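Local coordinates for DegV family protein ([Eubacterium] eligens, PDB 5UXY) that probably binds fatty acids, as characterised DegV family relatives do, and holds a heptadecanoic acid molecule between its two sheet-centred lobes in this crystal, at residues S58-P63 / G259-Y264; F79-T84 / R111-K116; T118-R123 / T153-S158. All coordinates share one frame; numbering follows the deposited sequence.

Overall arrangement
All three contacts touch the bound heptadecanoic acid, X90, and together they mark out its course. Interaction 1 meets the carboxylate, with S88 as a further hydrogen-bonding partner, while interactions 2 and 3 reach the alkyl chain, which runs on to the strand of 153-158. The centres of interactions 1 and 2 lie about 17 Å apart. Those of interactions 2 and 3 are closer, about 13 Å. Side chains join them: L261 CD1 packs on I83 CD1 at 4.1 Å, and C262 SG lies 3.7 Å from T118 OG1. Strand 109-114 runs on through S115-S117 into helix 119-134, linking interaction 2 to 3; both are nested within the loop that interaction 1 closes.

Interaction 1: residues S58-P63 / G259-Y264; sequences SYTACP and GGLCSY. With X90 (heptadecanoic acid), chain D.
The one hydrogen bond across this contact joins two hydroxyls, S58 OG and Y264 OH, 2.6 Å apart. S58 OG comes in at the edge of the Y264 ring, near its plane, and either oxygen could be the donor. Y264 reaches this far because its ring is carried out from the helix with CG trans to the backbone nitrogen (chi1 173°), pointing at the strand. N168 gives Y264 OH an additional weak hydrogen bond.

Apolar contacts follow two residues further along. T60 CG2 lies 3.5 Å from Y264 CD2, approaching the ring at a slant, and the same methyl meets L261 CD2 at 3.9 Å. It therefore fills the angle between two side chains one helical turn apart. L261 CD1 lies 4.1 Å from X90 C27, in the alkyl chain.

The strand 59-61 pairs antiparallel with strand 21-30 at the border of one sheet, whereas helix 260-266 follows strand 253-257 of the other; the contact thus bridges the two lobes of the DegV fold, and the fatty acid lies between them.

Polar contacts with that ligand belong to the other branch of T60. OG1 sits between the backbone N and the carbonyl carbon (chi1 59°) and donates to X90 O19 over a very short 2.5 Å, while also bonding to Y265 OH.

At the helix start, G259 O accepts the first-turn bond from S263 N at 2.9 Å. S263 OG adds a side-chain bond to the same oxygen at 2.7 Å, from the opposite face of the carbonyl plane. The carboxylate of D38 caps the helix, accepting from the amides of G260 and L261.

Interaction 2: residues F79-T84 / R111-K116; sequences FVVTIT and RVIDSK. With X90 (heptadecanoic acid), chain D.
F79 and R111 are neighbours on parallel strands of a beta-alpha-beta unit, strand 77-82, helix 90-102, strand 109-114. R111 CB lies 3.6 Å from F79 CD1, and CG keeps to the same ring atom at 3.8 Å. The chain then bends at chi2 (65°), bringing NE back over its own strand to donate to V112 O at 2.9 Å, from well above that carbonyl's plane. I113 CG1 lies over the centre of one guanidinium face, 3.8 Å above it. At the tip NH1 and NH2 form salt bridges with D147 and D143 of helix 139-150.

The backbone ladder is regular: V80 N to R111 O, I113 N to V80 O, T82 N to I113 O. It ends where T82 O accepts both the amide and the hydroxyl of S115, the latter, OG, at 2.7 Å. T82 CG2 rests on V112 CG1, and its OG1 donates to I83 O; a glycine here would probably open a gap beside V112 and deprive I83 O of that donor. D114 OD1 closes an Asx turn with K116 N. T84 OG1, also bonded to G194 O, accepts a hydrogen bond from a water at 3.1 Å, which also donates to D114 OD2 at 2.7 Å.

Interaction 3: residues T118-R123 / T153-S158; sequences TGPQMR and TRLFCS. With X90 (heptadecanoic acid), chain D.
The side-chain amide of Q121 meets the strand through both of its terminal atoms. NE2 donates to T153 OG1 at 2.7 Å, with the acceptor close to the amide plane and an N-H...O angle of 148°. On the other branch OE1 lies against L155 CB, 3.2 Å away, and accepts from the hydroxyl of S117. With both ends engaged, rotation of the amide is fixed, and T153 OG1 in turn bonds to M150 O. The guanidinium of R154 has F156 CZ over one face, 3.7 Å above the plane and offset toward the rim, and its NH2 is hydrogen-bonded to T189.

Here the two lobes of the DegV fold meet: the first turn of helix 119-134, residues 119-123, runs roughly antiparallel to 153-158 of the other sheet. The short segments approach to 8.3 Å between axes, and Q121 spans the gap by extending its chain, CG opposite the backbone N (chi1 -169°). On the rest of the sheet side, S274 of strand 271-276 touches Q121 and P120.

One methyl of L155 meets the helix start and the other the ligand. CD1 packs 3.4 Å from T118 O and also touches T118 CG2 and P120 CG. CD2 meets X90 C33 at 3.7 Å. T118 lines the same alkyl chain, its CG2 lying 3.9 Å from X90 C39.

Interaction 1: residues S58-P63 / G259-Y264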
loop_
_atom_site.group_PDB
_atom_site.type_symbol
_atom_site.label_atom_id
_atom_site.label_comp_id
_atom_site.label_asym_id
_atom_site.label_seq_id
_atom_site.Cartn_x
_atom_site.Cartn_y
_atom_site.Cartn_z
ATOM N N SER A 58 8.065 17.865 6.699
ATOM C CA SER A 58 6.681 17.473 6.482
ATOM C C SER A 58 6.467 16.157 7.211
ATOM O O SER A 58 7.422 15.426 7.494
ATOM C CB SER A 58 6.317 17.367 4.987
ATOM O OG SER A 58 7.330 16.649 4.262
ATOM N N TYR A 59 5.196 15.875 7.501
ATOM C CA TYR A 59 4.830 14.819 8.445
ATOM C C TYR A 59 3.640 14.042 7.918
ATOM O O TYR A 59 2.892 14.542 7.083
ATOM C CB TYR A 59 4.434 15.407 9.792
ATOM C CG TYR A 59 5.446 16.387 10.347
ATOM C CD1 TYR A 59 6.547 15.931 11.054
ATOM C CD2 TYR A 59 5.314 17.752 10.136
ATOM C CE1 TYR A 59 7.501 16.817 11.557
ATOM C CE2 TYR A 59 6.260 18.649 10.643
ATOM C CZ TYR A 59 7.348 18.164 11.344
ATOM O OH TYR A 59 8.300 19.010 11.860
ATOM N N THR A 60 3.464 12.793 8.409
ATOM C CA THR A 60 2.204 12.090 8.215
ATOM C C THR A 60 1.616 11.677 9.571
ATOM O O THR A 60 2.324 11.582 10.576
ATOM C CB THR A 60 2.356 10.851 7.310
ATOM O OG1 THR A 60 3.301 9.934 7.890
ATOM C CG2 THR A 60 2.883 11.300 5.905
ATOM N N ALA A 61 0.327 11.385 9.557
ATOM C CA ALA A 61 -0.384 10.970 10.760
ATOM C C ALA A 61 -1.372 9.869 10.434
ATOM O O ALA A 61 -2.045 9.924 9.405
ATOM C CB ALA A 61 -1.141 12.142 11.386
ATOM N N CYS A 62 -1.547 8.927 11.364
ATOM C CA CYS A 62 -2.542 7.854 11.166
ATOM C C CYS A 62 -3.955 8.408 11.423
ATOM O O CYS A 62 -4.107 9.521 11.956
ATOM C CB CYS A 62 -2.187 6.685 12.084
ATOM S SG CYS A 62 -2.457 7.083 13.784
ATOM N N PRO A 63 -5.019 7.677 11.063
ATOM C CA PRO A 63 -6.377 8.207 11.290
ATOM C C PRO A 63 -6.732 8.243 12.773
ATOM O O PRO A 63 -6.223 7.459 13.575
ATOM C CB PRO A 63 -7.280 7.204 10.570
ATOM C CG PRO A 63 -6.337 6.438 9.644
ATOM C CD PRO A 63 -5.060 6.381 10.367
ATOM N N GLY A 259 -2.447 6.783 -4.175
ATOM C CA GLY A 259 -3.153 7.797 -3.414
ATOM C C GLY A 259 -2.184 8.753 -2.758
ATOM O O GLY A 259 -0.988 8.743 -3.032
ATOM N N GLY A 260 -2.724 9.598 -1.865
ATOM C CA GLY A 260 -1.928 10.654 -1.258
ATOM C C GLY A 260 -0.777 10.129 -0.406
ATOM O O GLY A 260 0.337 10.622 -0.485
ATOM N N LEU A 261 -1.050 9.159 0.459
ATOM C CA LEU A 261 -0.015 8.705 1.379
ATOM C C LEU A 261 1.120 8.051 0.595
ATOM O O LEU A 261 2.312 8.297 0.843
ATOM C CB LEU A 261 -0.643 7.707 2.368
ATOM C CG LEU A 261 0.156 7.231 3.586
ATOM C CD1 LEU A 261 1.147 6.149 3.215
ATOM C CD2 LEU A 261 0.832 8.462 4.269
ATOM N N CYS A 262 0.773 7.134 -0.291
ATOM C CA CYS A 262 1.824 6.480 -1.067
ATOM C C CYS A 262 2.551 7.490 -1.963
ATOM O O CYS A 262 3.760 7.393 -2.159
ATOM C CB CYS A 262 1.245 5.340 -1.900
ATOM S SG CYS A 262 0.861 3.831 -0.806
ATOM N N SER A 263 1.843 8.465 -2.512
ATOM C CA SER A 263 2.530 9.491 -3.331
ATOM C C SER A 263 3.544 10.255 -2.501
ATOM O O SER A 263 4.650 10.555 -2.968
ATOM C CB SER A 263 1.500 10.450 -3.967
ATOM O OG SER A 263 0.693 9.750 -4.904
ATOM N N TYR A 264 3.199 10.554 -1.254
ATOM C CA TYR A 264 4.119 11.297 -0.397
ATOM C C TYR A 264 5.409 10.500 -0.142
ATOM O O TYR A 264 6.516 11.045 -0.254
ATOM C CB TYR A 264 3.413 11.652 0.932
ATOM C CG TYR A 264 4.337 12.271 1.927
ATOM C CD1 TYR A 264 4.695 13.615 1.785
ATOM C CD2 TYR A 264 4.887 11.528 2.985
ATOM C CE1 TYR A 264 5.608 14.216 2.675
ATOM C CE2 TYR A 264 5.772 12.132 3.915
ATOM C CZ TYR A 264 6.126 13.472 3.742
ATOM O OH TYR A 264 7.003 14.064 4.607
HETATM O O19 X90 D . 2.203 8.481 9.593
HETATM C C21 X90 D . 1.996 7.232 9.498
HETATM O O21 X90 D . 1.807 6.551 10.574
HETATM C C22 X90 D . 2.039 6.598 8.087
HETATM C C23 X90 D . 3.519 6.227 7.818
HETATM C C24 X90 D . 3.643 5.350 6.544
HETATM C C25 X90 D . 5.136 4.903 6.420
HETATM C C26 X90 D . 5.441 3.889 5.301
HETATM C C27 X90 D . 4.616 4.164 4.050
HETATM C C28 X90 D . 5.171 3.405 2.821
HETATM C C29 X90 D . 4.673 4.043 1.509
HETATM C C30 X90 D . 6.882 3.440 -0.028
HETATM C C31 X90 D . 7.258 1.976 -0.463
HETATM C C32 X90 D . 7.578 1.161 0.809
HETATM C C33 X90 D . 7.263 -0.335 0.709
HETATM C C34 X90 D . 7.704 -1.153 1.948
HETATM C C35 X90 D . 6.466 -1.612 2.739
HETATM C C36 X90 D . 6.737 -2.382 4.043
HETATM C C39 X90 D . 5.337 3.546 0.195
#

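Interaction 2: residues F79-T84 / R111-K116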
loop_
_atom_site.group_PDB
_atom_site.type_symbol
_atom_site.label_atom_id
_atom_site.label_comp_id
_atom_site.label_asym_id
_atom_site.label_seq_id
_atom_site.Cartn_x
_atom_site.Cartn_y
_atom_site.Cartn_z
ATOM N N PHE A 79 -13.623 -6.663 8.166
ATOM C CA PHE A 79 -12.191 -6.898 8.023
ATOM C C PHE A 79 -11.565 -5.535 7.795
ATOM O O PHE A 79 -12.073 -4.748 6.986
ATOM C CB PHE A 79 -11.859 -7.847 6.846
ATOM C CG PHE A 79 -12.168 -9.258 7.149
ATOM C CD1 PHE A 79 -11.324 -9.997 7.980
ATOM C CD2 PHE A 79 -13.333 -9.861 6.664
ATOM C CE1 PHE A 79 -11.659 -11.332 8.302
ATOM C CE2 PHE A 79 -13.651 -11.198 6.977
ATOM C CZ PHE A 79 -12.820 -11.918 7.812
ATOM N N VAL A 80 -10.508 -5.230 8.551
ATOM C CA VAL A 80 -9.822 -3.939 8.439
ATOM C C VAL A 80 -8.408 -4.244 7.983
ATOM O O VAL A 80 -7.726 -5.047 8.624
ATOM C CB VAL A 80 -9.779 -3.194 9.784
ATOM C CG1 VAL A 80 -9.159 -1.816 9.564
ATOM C CG2 VAL A 80 -11.177 -3.048 10.389
ATOM N N VAL A 81 -7.953 -3.638 6.881
ATOM C CA VAL A 81 -6.577 -3.885 6.412
ATOM C C VAL A 81 -5.768 -2.615 6.664
ATOM O O VAL A 81 -6.220 -1.517 6.328
ATOM C CB VAL A 81 -6.561 -4.289 4.930
ATOM C CG1 VAL A 81 -5.081 -4.530 4.458
ATOM C CG2 VAL A 81 -7.426 -5.523 4.719
ATOM N N THR A 82 -4.595 -2.742 7.316
ATOM C CA THR A 82 -3.809 -1.542 7.610
ATOM C C THR A 82 -2.412 -1.635 7.001
ATOM O O THR A 82 -1.895 -2.702 6.722
ATOM C CB THR A 82 -3.625 -1.265 9.123
ATOM O OG1 THR A 82 -2.737 -2.226 9.680
ATOM C CG2 THR A 82 -4.974 -1.378 9.907
ATOM N N ILE A 83 -1.816 -0.471 6.795
ATOM C CA ILE A 83 -0.395 -0.430 6.435
ATOM C C ILE A 83 0.444 -1.054 7.578
ATOM O O ILE A 83 0.014 -1.155 8.738
ATOM C CB ILE A 83 -0.068 1.048 6.161
ATOM C CG1 ILE A 83 1.411 1.259 5.810
ATOM C CG2 ILE A 83 -0.385 1.869 7.335
ATOM C CD1 ILE A 83 1.657 2.701 5.304
ATOM N N THR A 84 1.626 -1.532 7.223
ATOM C CA THR A 84 2.494 -2.260 8.134
ATOM C C THR A 84 2.615 -1.632 9.515
ATOM O O THR A 84 2.909 -0.438 9.672
ATOM C CB THR A 84 3.900 -2.417 7.510
ATOM O OG1 THR A 84 4.742 -3.011 8.498
ATOM C CG2 THR A 84 4.465 -1.038 7.079
ATOM N N ARG A 111 -11.866 -8.118 12.470
ATOM C CA ARG A 111 -10.497 -8.620 12.375
ATOM C C ARG A 111 -9.690 -7.460 11.827
ATOM O O ARG A 111 -10.008 -6.971 10.752
ATOM C CB ARG A 111 -10.413 -9.830 11.421
ATOM C CG ARG A 111 -8.951 -10.120 10.956
ATOM C CD ARG A 111 -8.017 -10.552 12.135
ATOM N NE ARG A 111 -6.603 -10.423 11.707
ATOM C CZ ARG A 111 -5.958 -11.297 10.930
ATOM N NH1 ARG A 111 -4.678 -11.057 10.605
ATOM N NH2 ARG A 111 -6.565 -12.402 10.480
ATOM N N VAL A 112 -8.633 -7.044 12.527
ATOM C CA VAL A 112 -7.690 -6.061 11.959
ATOM C C VAL A 112 -6.493 -6.839 11.411
ATOM O O VAL A 112 -5.885 -7.624 12.151
ATOM C CB VAL A 112 -7.242 -5.031 12.997
ATOM C CG1 VAL A 112 -6.262 -4.030 12.313
ATOM C CG2 VAL A 112 -8.470 -4.230 13.640
ATOM N N ILE A 113 -6.153 -6.603 10.125
ATOM C CA ILE A 113 -5.065 -7.288 9.408
ATOM C C ILE A 113 -3.918 -6.302 9.253
ATOM O O ILE A 113 -4.032 -5.300 8.552
ATOM C CB ILE A 113 -5.524 -7.797 8.041
ATOM C CG1 ILE A 113 -6.752 -8.685 8.214
ATOM C CG2 ILE A 113 -4.365 -8.508 7.324
ATOM C CD1 ILE A 113 -7.329 -9.124 6.867
ATOM N N ASP A 114 -2.817 -6.556 9.950
ATOM C CA ASP A 114 -1.559 -5.864 9.652
ATOM C C ASP A 114 -1.052 -6.415 8.311
ATOM O O ASP A 114 -0.694 -7.596 8.225
ATOM C CB ASP A 114 -0.564 -6.172 10.767
ATOM C CG ASP A 114 0.851 -5.635 10.469
ATOM O OD1 ASP A 114 0.993 -4.914 9.484
ATOM O OD2 ASP A 114 1.789 -5.978 11.213
ATOM N N SER A 115 -1.126 -5.612 7.241
ATOM C CA SER A 115 -0.702 -6.138 5.946
ATOM C C SER A 115 0.778 -6.454 5.906
ATOM O O SER A 115 1.199 -7.094 4.940
ATOM C CB SER A 115 -0.983 -5.151 4.791
ATOM O OG SER A 115 -0.245 -3.937 5.009
ATOM N N LYS A 116 1.559 -5.968 6.875
ATOM C CA LYS A 116 3.017 -6.020 6.805
ATOM C C LYS A 116 3.537 -5.360 5.530
ATOM O O LYS A 116 4.661 -5.634 5.083
ATOM C CB LYS A 116 3.481 -7.461 6.872
ATOM C CG LYS A 116 2.991 -8.207 8.113
ATOM C CD LYS A 116 3.093 -9.738 7.805
ATOM C CE LYS A 116 3.236 -10.585 9.032
ATOM N NZ LYS A 116 3.804 -11.924 8.680
HETATM O O19 X90 D . 2.203 8.481 9.593
HETATM C C21 X90 D . 1.996 7.232 9.498
HETATM O O21 X90 D . 1.807 6.551 10.574
HETATM C C22 X90 D . 2.039 6.598 8.087
HETATM C C23 X90 D . 3.519 6.227 7.818
HETATM C C24 X90 D . 3.643 5.350 6.544
HETATM C C25 X90 D . 5.136 4.903 6.420
HETATM C C26 X90 D . 5.441 3.889 5.301
HETATM C C27 X90 D . 4.616 4.164 4.050
HETATM C C28 X90 D . 5.171 3.405 2.821
HETATM C C29 X90 D . 4.673 4.043 1.509
HETATM C C30 X90 D . 6.882 3.440 -0.028
HETATM C C31 X90 D . 7.258 1.976 -0.463
HETATM C C32 X90 D . 7.578 1.161 0.809
HETATM C C33 X90 D . 7.263 -0.335 0.709
HETATM C C34 X90 D . 7.704 -1.153 1.948
HETATM C C35 X90 D . 6.466 -1.612 2.739
HETATM C C36 X90 D . 6.737 -2.382 4.043
HETATM C C39 X90 D . 5.337 3.546 0.195
HETATM O O HOH W 1 4.324 -5.497 10.284
#

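Interaction 3: residues T118-R123 / T153-S158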
loop_
_atom_site.group_PDB
_atom_site.type_symbol
_atom_site.label_atom_id
_atom_site.label_comp_id
_atom_site.label_asym_id
_atom_site.label_seq_id
_atom_site.Cartn_x
_atom_site.Cartn_y
_atom_site.Cartn_z
ATOM N N THR A 118 2.130 -2.264 2.172
ATOM C CA THR A 118 1.469 -0.997 1.815
ATOM C C THR A 118 0.896 -1.154 0.404
ATOM O O THR A 118 1.133 -2.158 -0.262
ATOM C CB THR A 118 2.444 0.194 1.866
ATOM O OG1 THR A 118 1.690 1.411 1.891
ATOM C CG2 THR A 118 3.393 0.200 0.610
ATOM N N GLY A 119 0.096 -0.170 -0.004
ATOM C CA GLY A 119 -0.290 0.011 -1.388
ATOM C C GLY A 119 -0.802 -1.252 -2.053
ATOM O O GLY A 119 -1.811 -1.829 -1.635
ATOM N N PRO A 120 -0.150 -1.695 -3.148
ATOM C CA PRO A 120 -0.765 -2.766 -3.938
ATOM C C PRO A 120 -0.849 -4.081 -3.195
ATOM O O PRO A 120 -1.669 -4.931 -3.563
ATOM C CB PRO A 120 0.139 -2.871 -5.196
ATOM C CG PRO A 120 1.437 -2.219 -4.750
ATOM C CD PRO A 120 0.990 -1.081 -3.855
ATOM N N GLN A 121 -0.029 -4.281 -2.156
ATOM C CA GLN A 121 -0.165 -5.512 -1.386
ATOM C C GLN A 121 -1.424 -5.464 -0.512
ATOM O O GLN A 121 -2.163 -6.460 -0.418
ATOM C CB GLN A 121 1.115 -5.761 -0.571
ATOM C CG GLN A 121 1.147 -7.189 0.070
ATOM C CD GLN A 121 2.568 -7.702 0.339
ATOM O OE1 GLN A 121 3.528 -6.933 0.403
ATOM N NE2 GLN A 121 2.697 -9.017 0.548
HETATM N N MSE A 122 -1.737 -4.293 0.020
HETATM C CA MSE A 122 -3.038 -4.063 0.712
HETATM C C MSE A 122 -4.187 -4.303 -0.262
HETATM O O MSE A 122 -5.179 -4.966 0.055
HETATM C CB MSE A 122 -3.113 -2.650 1.276
HETATM C CG MSE A 122 -2.078 -2.424 2.367
HETATM SE SE MSE A 122 -2.156 -0.629 3.042
HETATM C CE MSE A 122 -4.058 -0.732 3.794
ATOM N N ARG A 123 -4.017 -3.806 -1.492
ATOM C CA ARG A 123 -5.070 -4.033 -2.482
ATOM C C ARG A 123 -5.267 -5.513 -2.784
ATOM O O ARG A 123 -6.406 -5.971 -2.873
ATOM C CB ARG A 123 -4.768 -3.239 -3.764
ATOM C CG ARG A 123 -5.875 -3.444 -4.774
ATOM C CD ARG A 123 -5.678 -2.562 -6.005
ATOM N NE ARG A 123 -6.779 -2.889 -6.913
ATOM C CZ ARG A 123 -7.199 -2.057 -7.849
ATOM N NH1 ARG A 123 -6.606 -0.864 -7.992
ATOM N NH2 ARG A 123 -8.218 -2.395 -8.605
ATOM N N THR A 153 2.384 -13.681 -1.127
ATOM C CA THR A 153 2.340 -12.382 -1.806
ATOM C C THR A 153 3.644 -11.649 -1.489
ATOM O O THR A 153 4.270 -11.911 -0.463
ATOM C CB THR A 153 1.137 -11.505 -1.388
ATOM O OG1 THR A 153 1.226 -11.157 0.014
ATOM C CG2 THR A 153 -0.181 -12.270 -1.602
ATOM N N ARG A 154 4.080 -10.759 -2.396
ATOM C CA ARG A 154 5.311 -10.005 -2.225
ATOM C C ARG A 154 5.086 -8.600 -2.735
ATOM O O ARG A 154 4.180 -8.365 -3.550
ATOM C CB ARG A 154 6.469 -10.606 -3.014
ATOM C CG ARG A 154 6.911 -11.992 -2.492
ATOM C CD ARG A 154 7.634 -11.857 -1.122
ATOM N NE ARG A 154 8.786 -10.941 -1.142
ATOM C CZ ARG A 154 10.015 -11.228 -1.535
ATOM N NH1 ARG A 154 10.310 -12.462 -1.966
ATOM N NH2 ARG A 154 10.969 -10.265 -1.475
ATOM N N LEU A 155 5.966 -7.684 -2.313
ATOM C CA LEU A 155 5.929 -6.305 -2.796
ATOM C C LEU A 155 7.333 -5.881 -3.205
ATOM O O LEU A 155 8.300 -6.138 -2.486
ATOM C CB LEU A 155 5.395 -5.328 -1.700
ATOM C CG LEU A 155 5.420 -3.852 -2.115
ATOM C CD1 LEU A 155 4.182 -3.163 -1.501
ATOM C CD2 LEU A 155 6.696 -3.198 -1.572
ATOM N N PHE A 156 7.447 -5.202 -4.339
ATOM C CA PHE A 156 8.713 -4.574 -4.736
ATOM C C PHE A 156 8.441 -3.133 -5.118
ATOM O O PHE A 156 7.334 -2.808 -5.568
ATOM C CB PHE A 156 9.320 -5.299 -5.940
ATOM C CG PHE A 156 9.687 -6.715 -5.662
ATOM C CD1 PHE A 156 10.865 -7.010 -4.942
ATOM C CD2 PHE A 156 8.834 -7.759 -6.042
ATOM C CE1 PHE A 156 11.174 -8.355 -4.616
ATOM C CE2 PHE A 156 9.174 -9.109 -5.725
ATOM C CZ PHE A 156 10.309 -9.381 -5.012
ATOM N N CYS A 157 9.447 -2.268 -4.983
ATOM C CA CYS A 157 9.219 -0.881 -5.324
ATOM C C CYS A 157 10.477 -0.365 -6.002
ATOM O O CYS A 157 11.549 -0.944 -5.868
ATOM C CB CYS A 157 8.883 -0.005 -4.124
ATOM S SG CYS A 157 10.149 0.030 -2.861
ATOM N N SER A 158 10.320 0.725 -6.726
ATOM C CA SER A 158 11.463 1.445 -7.265
ATOM C C SER A 158 11.230 2.928 -7.050
ATOM O O SER A 158 10.262 3.482 -7.587
ATOM C CB SER A 158 11.642 1.144 -8.761
ATOM O OG SER A 158 12.858 1.759 -9.212
HETATM O O19 X90 D . 2.203 8.481 9.593
HETATM C C21 X90 D . 1.996 7.232 9.498
HETATM O O21 X90 D . 1.807 6.551 10.574
HETATM C C22 X90 D . 2.039 6.598 8.087
HETATM C C23 X90 D . 3.519 6.227 7.818
HETATM C C24 X90 D . 3.643 5.350 6.544
HETATM C C25 X90 D . 5.136 4.903 6.420
HETATM C C26 X90 D . 5.441 3.889 5.301
HETATM C C27 X90 D . 4.616 4.164 4.050
HETATM C C28 X90 D . 5.171 3.405 2.821
HETATM C C29 X90 D . 4.673 4.043 1.509
HETATM C C30 X90 D . 6.882 3.440 -0.028
HETATM C C31 X90 D . 7.258 1.976 -0.463
HETATM C C32 X90 D . 7.578 1.161 0.809
HETATM C C33 X90 D . 7.263 -0.335 0.709
HETATM C C34 X90 D . 7.704 -1.153 1.948
HETATM C C35 X90 D . 6.466 -1.612 2.739
HETATM C C36 X90 D . 6.737 -2.382 4.043
HETATM C C39 X90 D . 5.337 3.546 0.195
#